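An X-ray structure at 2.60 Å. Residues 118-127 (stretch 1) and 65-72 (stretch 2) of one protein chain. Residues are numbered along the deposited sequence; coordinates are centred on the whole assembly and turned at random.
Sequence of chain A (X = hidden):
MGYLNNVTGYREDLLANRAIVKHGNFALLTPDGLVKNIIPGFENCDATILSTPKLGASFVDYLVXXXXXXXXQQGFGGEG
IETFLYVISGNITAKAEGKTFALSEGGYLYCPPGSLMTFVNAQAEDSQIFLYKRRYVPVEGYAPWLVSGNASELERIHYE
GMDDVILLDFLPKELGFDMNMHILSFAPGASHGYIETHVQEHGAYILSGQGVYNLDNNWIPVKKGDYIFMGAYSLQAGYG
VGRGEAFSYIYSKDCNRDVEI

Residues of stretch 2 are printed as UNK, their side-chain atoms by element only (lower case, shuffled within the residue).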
ATOM      1  N   THR A 118     -14.337  -3.274   8.435  1.00 29.25           N
ATOM      2  CA  THR A 118     -15.396  -3.019   7.469  1.00 28.91           C
ATOM      3  C   THR A 118     -15.229  -1.576   7.077  1.00 29.58           C
ATOM      4  O   THR A 118     -14.686  -0.783   7.842  1.00 30.70           O
ATOM      5  CB  THR A 118     -16.807  -3.239   8.040  1.00 31.35           C
ATOM      6  OG1 THR A 118     -16.932  -2.565   9.296  1.00 27.70           O
ATOM      7  CG2 THR A 118     -17.083  -4.733   8.210  1.00 30.79           C
ATOM      8  N   PHE A 119     -15.661  -1.233   5.874  1.00 27.31           N
ATOM      9  CA  PHE A 119     -15.512   0.138   5.423  1.00 27.16           C
ATOM     10  C   PHE A 119     -16.454   0.409   4.287  1.00 26.04           C
ATOM     11  O   PHE A 119     -16.815  -0.487   3.538  1.00 28.97           O
ATOM     12  CB  PHE A 119     -14.077   0.411   4.975  1.00 19.75           C
ATOM     13  CG  PHE A 119     -13.545  -0.611   4.035  1.00 18.77           C
ATOM     14  CD1 PHE A 119     -12.710  -1.632   4.492  1.00 19.45           C
ATOM     15  CD2 PHE A 119     -13.928  -0.602   2.699  1.00 18.23           C
ATOM     16  CE1 PHE A 119     -12.267  -2.634   3.625  1.00 17.36           C
ATOM     17  CE2 PHE A 119     -13.495  -1.597   1.823  1.00 17.12           C
ATOM     18  CZ  PHE A 119     -12.662  -2.617   2.287  1.00 19.34           C
ATOM     19  N   VAL A 120     -16.856   1.661   4.170  1.00 18.31           N
ATOM     20  CA  VAL A 120     -17.776   2.060   3.143  1.00 24.49           C
ATOM     21  C   VAL A 120     -17.503   3.486   2.771  1.00 23.11           C
ATOM     22  O   VAL A 120     -17.020   4.282   3.574  1.00 22.88           O
ATOM     23  CB  VAL A 120     -19.239   1.960   3.620  1.00 32.55           C
ATOM     24  CG1 VAL A 120     -20.169   2.620   2.609  1.00 35.44           C
ATOM     25  CG2 VAL A 120     -19.622   0.520   3.767  1.00 36.49           C
ATOM     26  N   ASN A 121     -17.811   3.794   1.524  1.00 32.60           N
ATOM     27  CA  ASN A 121     -17.641   5.132   1.027  1.00 34.94           C
ATOM     28  C   ASN A 121     -18.556   6.007   1.867  1.00 37.93           C
ATOM     29  O   ASN A 121     -19.710   5.651   2.119  1.00 37.62           O
ATOM     30  CB  ASN A 121     -18.064   5.200  -0.420  1.00 26.42           C
ATOM     31  CG  ASN A 121     -17.570   6.431  -1.081  1.00 26.29           C
ATOM     32  OD1 ASN A 121     -17.121   7.365  -0.419  1.00 23.82           O
ATOM     33  ND2 ASN A 121     -17.652   6.462  -2.397  1.00 31.08           N
ATOM     34  N   ALA A 122     -18.043   7.151   2.300  1.00 45.97           N
ATOM     35  CA  ALA A 122     -18.823   8.054   3.135  1.00 47.59           C
ATOM     36  C   ALA A 122     -19.276   9.286   2.373  1.00 49.21           C
ATOM     37  O   ALA A 122     -19.907  10.177   2.945  1.00 50.02           O
ATOM     38  CB  ALA A 122     -18.017   8.461   4.350  1.00 40.16           C
ATOM     39  N   GLN A 123     -18.965   9.341   1.083  1.00 31.07           N
ATOM     40  CA  GLN A 123     -19.370  10.486   0.285  1.00 32.95           C
ATOM     41  C   GLN A 123     -20.085  10.078  -0.991  1.00 36.50           C
ATOM     42  O   GLN A 123     -20.228   8.900  -1.277  1.00 34.93           O
ATOM     43  CB  GLN A 123     -18.160  11.359  -0.028  1.00 36.11           C
ATOM     44  CG  GLN A 123     -17.149  10.758  -0.973  1.00 35.06           C
ATOM     45  CD  GLN A 123     -15.935  11.661  -1.142  1.00 35.79           C
ATOM     46  OE1 GLN A 123     -15.239  11.612  -2.159  1.00 34.96           O
ATOM     47  NE2 GLN A 123     -15.674  12.493  -0.133  1.00 34.27           N
ATOM     48  N   ALA A 124     -20.549  11.058  -1.751  1.00 30.46           N
ATOM     49  CA  ALA A 124     -21.266  10.785  -2.989  1.00 32.47           C
ATOM     50  C   ALA A 124     -20.336  10.352  -4.107  1.00 33.45           C
ATOM     51  O   ALA A 124     -20.603   9.379  -4.802  1.00 43.46           O
ATOM     52  CB  ALA A 124     -22.046  12.011  -3.412  1.00 57.96           C
ATOM     53  N   GLU A 125     -19.246  11.087  -4.281  1.00 40.53           N
ATOM     54  CA  GLU A 125     -18.272  10.788  -5.316  1.00 44.12           C
ATOM     55  C   GLU A 125     -17.456   9.581  -4.891  1.00 44.19           C
ATOM     56  O   GLU A 125     -17.488   9.176  -3.735  1.00 47.19           O
ATOM     57  CB  GLU A 125     -17.338  11.975  -5.536  1.00 65.75           C
ATOM     58  CG  GLU A 125     -17.978  13.338  -5.347  1.00 85.61           C
ATOM     59  CD  GLU A 125     -18.071  13.743  -3.883  1.00 93.89           C
ATOM     60  OE1 GLU A 125     -18.788  13.075  -3.110  1.00 94.78           O
ATOM     61  OE2 GLU A 125     -17.417  14.736  -3.498  1.00 96.21           O
ATOM     62  N   ASP A 126     -16.715   9.016  -5.832  1.00 51.50           N
ATOM     63  CA  ASP A 126     -15.895   7.853  -5.549  1.00 47.58           C
ATOM     64  C   ASP A 126     -14.767   8.140  -4.570  1.00 43.10           C
ATOM     65  O   ASP A 126     -14.116   9.181  -4.633  1.00 43.71           O
ATOM     66  CB  ASP A 126     -15.303   7.281  -6.846  1.00 51.71           C
ATOM     67  CG  ASP A 126     -16.343   6.585  -7.709  1.00 48.98           C
ATOM     68  OD1 ASP A 126     -17.380   6.149  -7.164  1.00 50.85           O
ATOM     69  OD2 ASP A 126     -16.120   6.455  -8.930  1.00 45.90           O
ATOM     70  N   SER A 127     -14.553   7.207  -3.654  1.00 40.86           N
ATOM     71  CA  SER A 127     -13.485   7.320  -2.685  1.00 38.46           C
ATOM     72  C   SER A 127     -12.535   6.183  -3.024  1.00 34.48           C
ATOM     73  O   SER A 127     -12.962   5.047  -3.216  1.00 35.84           O
ATOM     74  CB  SER A 127     -14.029   7.166  -1.268  1.00 50.38           C
ATOM     75  OG  SER A 127     -14.790   8.303  -0.897  1.00 55.03           O
ATOM     76  N   UNK A  65     -11.423   1.319  -5.727  1.00 34.51           N
ATOM     77  CA  UNK A  65     -12.121   2.588  -5.837  1.00 39.27           C
ATOM     78  C   UNK A  65     -13.572   2.306  -5.422  1.00 38.04           C
ATOM     79  O   UNK A  65     -14.261   1.440  -5.992  1.00 37.96           O
ATOM     80  c   UNK A  65     -10.701   2.971  -7.888  1.00 41.06           C
ATOM     81  o   UNK A  65     -13.066   2.538  -8.072  1.00 45.62           O
ATOM     82  c   UNK A  65     -12.076   3.177  -7.267  1.00 36.47           C
ATOM     83  N   UNK A  66     -14.014   3.036  -4.405  1.00 28.79           N
ATOM     84  CA  UNK A  66     -15.354   2.884  -3.870  1.00 27.64           C
ATOM     85  C   UNK A  66     -16.356   3.797  -4.530  1.00 27.27           C
ATOM     86  O   UNK A  66     -16.169   5.011  -4.579  1.00 24.86           O
ATOM     87  c   UNK A  66     -14.600   0.909  -1.540  1.00 20.58           C
ATOM     88  c   UNK A  66     -15.332   3.168  -2.377  1.00 26.18           C
ATOM     89  c   UNK A  66     -13.983   3.032  -0.295  1.00 21.99           C
ATOM     90  c   UNK A  66     -14.224   2.399  -1.652  1.00 25.33           C
ATOM     91  N   UNK A  67     -17.417   3.208  -5.054  1.00 31.44           N
ATOM     92  CA  UNK A  67     -18.474   4.002  -5.654  1.00 32.88           C
ATOM     93  C   UNK A  67     -19.465   4.303  -4.522  1.00 33.93           C
ATOM     94  O   UNK A  67     -19.155   4.057  -3.348  1.00 33.52           O
ATOM     95  n   UNK A  67     -16.704   3.179  -9.561  1.00 36.48           N
ATOM     96  c   UNK A  67     -18.193   3.012  -7.955  1.00 36.38           C
ATOM     97  c   UNK A  67     -19.116   3.217  -6.796  1.00 32.24           C
ATOM     98  c   UNK A  67     -16.937   1.891  -9.379  1.00 35.76           C
ATOM     99  c   UNK A  67     -17.480   3.901  -8.688  1.00 35.97           C
ATOM    100  n   UNK A  67     -17.836   1.762  -8.418  1.00 37.64           N
ATOM    101  N   UNK A  68     -20.634   4.842  -4.848  1.00 28.25           N
ATOM    102  CA  UNK A  68     -21.607   5.137  -3.810  1.00 30.40           C
ATOM    103  C   UNK A  68     -21.973   3.861  -3.061  1.00 31.51           C
ATOM    104  O   UNK A  68     -22.442   2.893  -3.659  1.00 32.52           O
ATOM    105  c   UNK A  68     -22.522   6.939  -5.289  1.00 24.17           C
ATOM    106  n   UNK A  68     -23.634   8.916  -6.061  1.00 24.59           N
ATOM    107  c   UNK A  68     -23.743   7.617  -5.841  1.00 23.32           C
ATOM    108  c   UNK A  68     -22.850   5.761  -4.421  1.00 19.61           C
ATOM    109  o   UNK A  68     -24.773   6.977  -6.088  1.00 26.77           O
ATOM    110  N   UNK A  69     -21.746   3.872  -1.752  1.00 36.62           N
ATOM    111  CA  UNK A  69     -22.026   2.723  -0.902  1.00 37.24           C
ATOM    112  C   UNK A  69     -21.070   1.580  -1.160  1.00 35.09           C
ATOM    113  O   UNK A  69     -21.328   0.439  -0.776  1.00 36.73           O
ATOM    114  n   UNK A  69     -24.852   3.061   0.691  1.00 48.41           N
ATOM    115  c   UNK A  69     -24.469   3.218  -0.578  1.00 46.70           C
ATOM    116  c   UNK A  69     -23.454   2.235  -1.098  1.00 42.95           C
ATOM    117  o   UNK A  69     -24.894   4.124  -1.299  1.00 48.77           O
ATOM    118  N   UNK A  70     -19.962   1.894  -1.817  1.00 38.76           N
ATOM    119  CA  UNK A  70     -18.981   0.877  -2.112  1.00 36.53           C
ATOM    120  C   UNK A  70     -18.115   0.646  -0.893  1.00 36.42           C
ATOM    121  O   UNK A  70     -17.789   1.587  -0.164  1.00 35.87           O
ATOM    122  N   UNK A  71     -17.751  -0.609  -0.667  1.00 26.18           N
ATOM    123  CA  UNK A  71     -16.925  -0.941   0.466  1.00 25.41           C
ATOM    124  C   UNK A  71     -17.142  -2.393   0.804  1.00 25.85           C
ATOM    125  O   UNK A  71     -17.582  -3.183  -0.044  1.00 24.49           O
ATOM    126  N   UNK A  72     -16.838  -2.756   2.043  1.00 27.53           N
ATOM    127  CA  UNK A  72     -17.012  -4.123   2.486  1.00 30.41           C
ATOM    128  C   UNK A  72     -17.617  -4.091   3.866  1.00 31.95           C
ATOM    129  O   UNK A  72     -16.978  -3.688   4.837  1.00 32.41           O
ATOM    130  o   UNK A  72     -16.390  -6.733   3.787  1.00 32.26           O
ATOM    131  n   UNK A  72     -15.280  -7.141   1.875  1.00 31.07           N
ATOM    132  c   UNK A  72     -15.668  -4.846   2.508  1.00 35.51           C
ATOM    133  c   UNK A  72     -15.812  -6.325   2.778  1.00 32.02           C
TER

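Position 65 has three side-chain atoms, a carbon carrying one oxygen and one carbon; the first carbon, CB, comes no closer to stretch 1 than 4.5 Å, at Ser127 O. That beta-branched pattern is threonine. Thr65 points sideways, and a beta-branched residue is at home in the extended backbone found here.

Position 66 carries four carbons, forked at the second, and no polar atom; one branch end lies 4.3 Å from Phe119 CE2, at the ring edge, and the other 4.2 Å from Ser127 CB. This is leucine. Its backbone is paired with Ser127 in an antiparallel bridge, Leu66 N giving a hydrogen bond to Ser127 O (2.6 Å) and Ser127 N one to Leu66 O (2.9 Å). The side chain lies on the same sheet face as Ser127. A buried site lined this way suits a purely apolar residue.

At position 67 one carbon leads to a five-membered ring of three carbons and two nitrogens, its edge facing the Asp126 carboxylate, which identifies histidine. His67 CD2 and Asp126 OD1 are modelled too close to bear interpretation. His67 O accepts a hydrogen bond from Asn121 ND2 (3.0 Å), but the backbone makes that bond, so this contact does not demand a histidine.

Position 68 has three carbons in a row, the third bearing one oxygen and one nitrogen, with the nitrogen 3.3 Å from Ala124 O: glutamine. With chi1 m and chi2 t, the side chain brings Gln68 NE2 to that oxygen for a weak hydrogen bond. Such a long, polar side chain can reach across an exposed margin.

Position 69 shows two carbons, the second with one oxygen and one nitrogen, none within contact distance of stretch 1: asparagine. Its phi of 70° and psi of 17° are left-handed values, which asparagine tolerates better than most residues, and they fit the third place of a type II turn starting at His67. Asn69 points away from stretch 1, although its CA packs 4.0 Å from Val120 CG1.

Position 70 has no side-chain atoms and is glycine. Gly70 N closes the turn on His67 O (2.8 Å), while Gly70 O accepts from Asn121 N (2.8 Å). A CB would clash with His67 N.

Position 71 is equally bare, again glycine. Its phi of 157° would jam a CB against the preceding carbonyl oxygen, and that CB would also strike Phe119 O and Val120 CA. Without one, Gly71 CA can approach Phe119 O to 3.1 Å.

Position 72 repeats the two-carbon pattern ending in oxygen and nitrogen, its CB over one face of the Phe119 ring, 3.7 Å from Phe119 CZ: asparagine. Asn72 N donates to Phe119 O (2.7 Å), and Asn72 O accepts from Phe119 N (3.0 Å). The residue suits its place because CB can pack on the ring while OD1 is hydrogen-bonded just beyond the stretch.

The contact therefore rests on two short antiparallel ladders, offset by two residues and separated by loops. Between them, Asn121 links the loops: its ND2 donates to His67 O and Glu125 O, and its OD1 accepts from Gln123 N and Ser127 OG. Phe119, touching both Leu66 and Asn72, adds packing to this polar framework.

Stretch 2, residues 65-72: TLHQNGGN
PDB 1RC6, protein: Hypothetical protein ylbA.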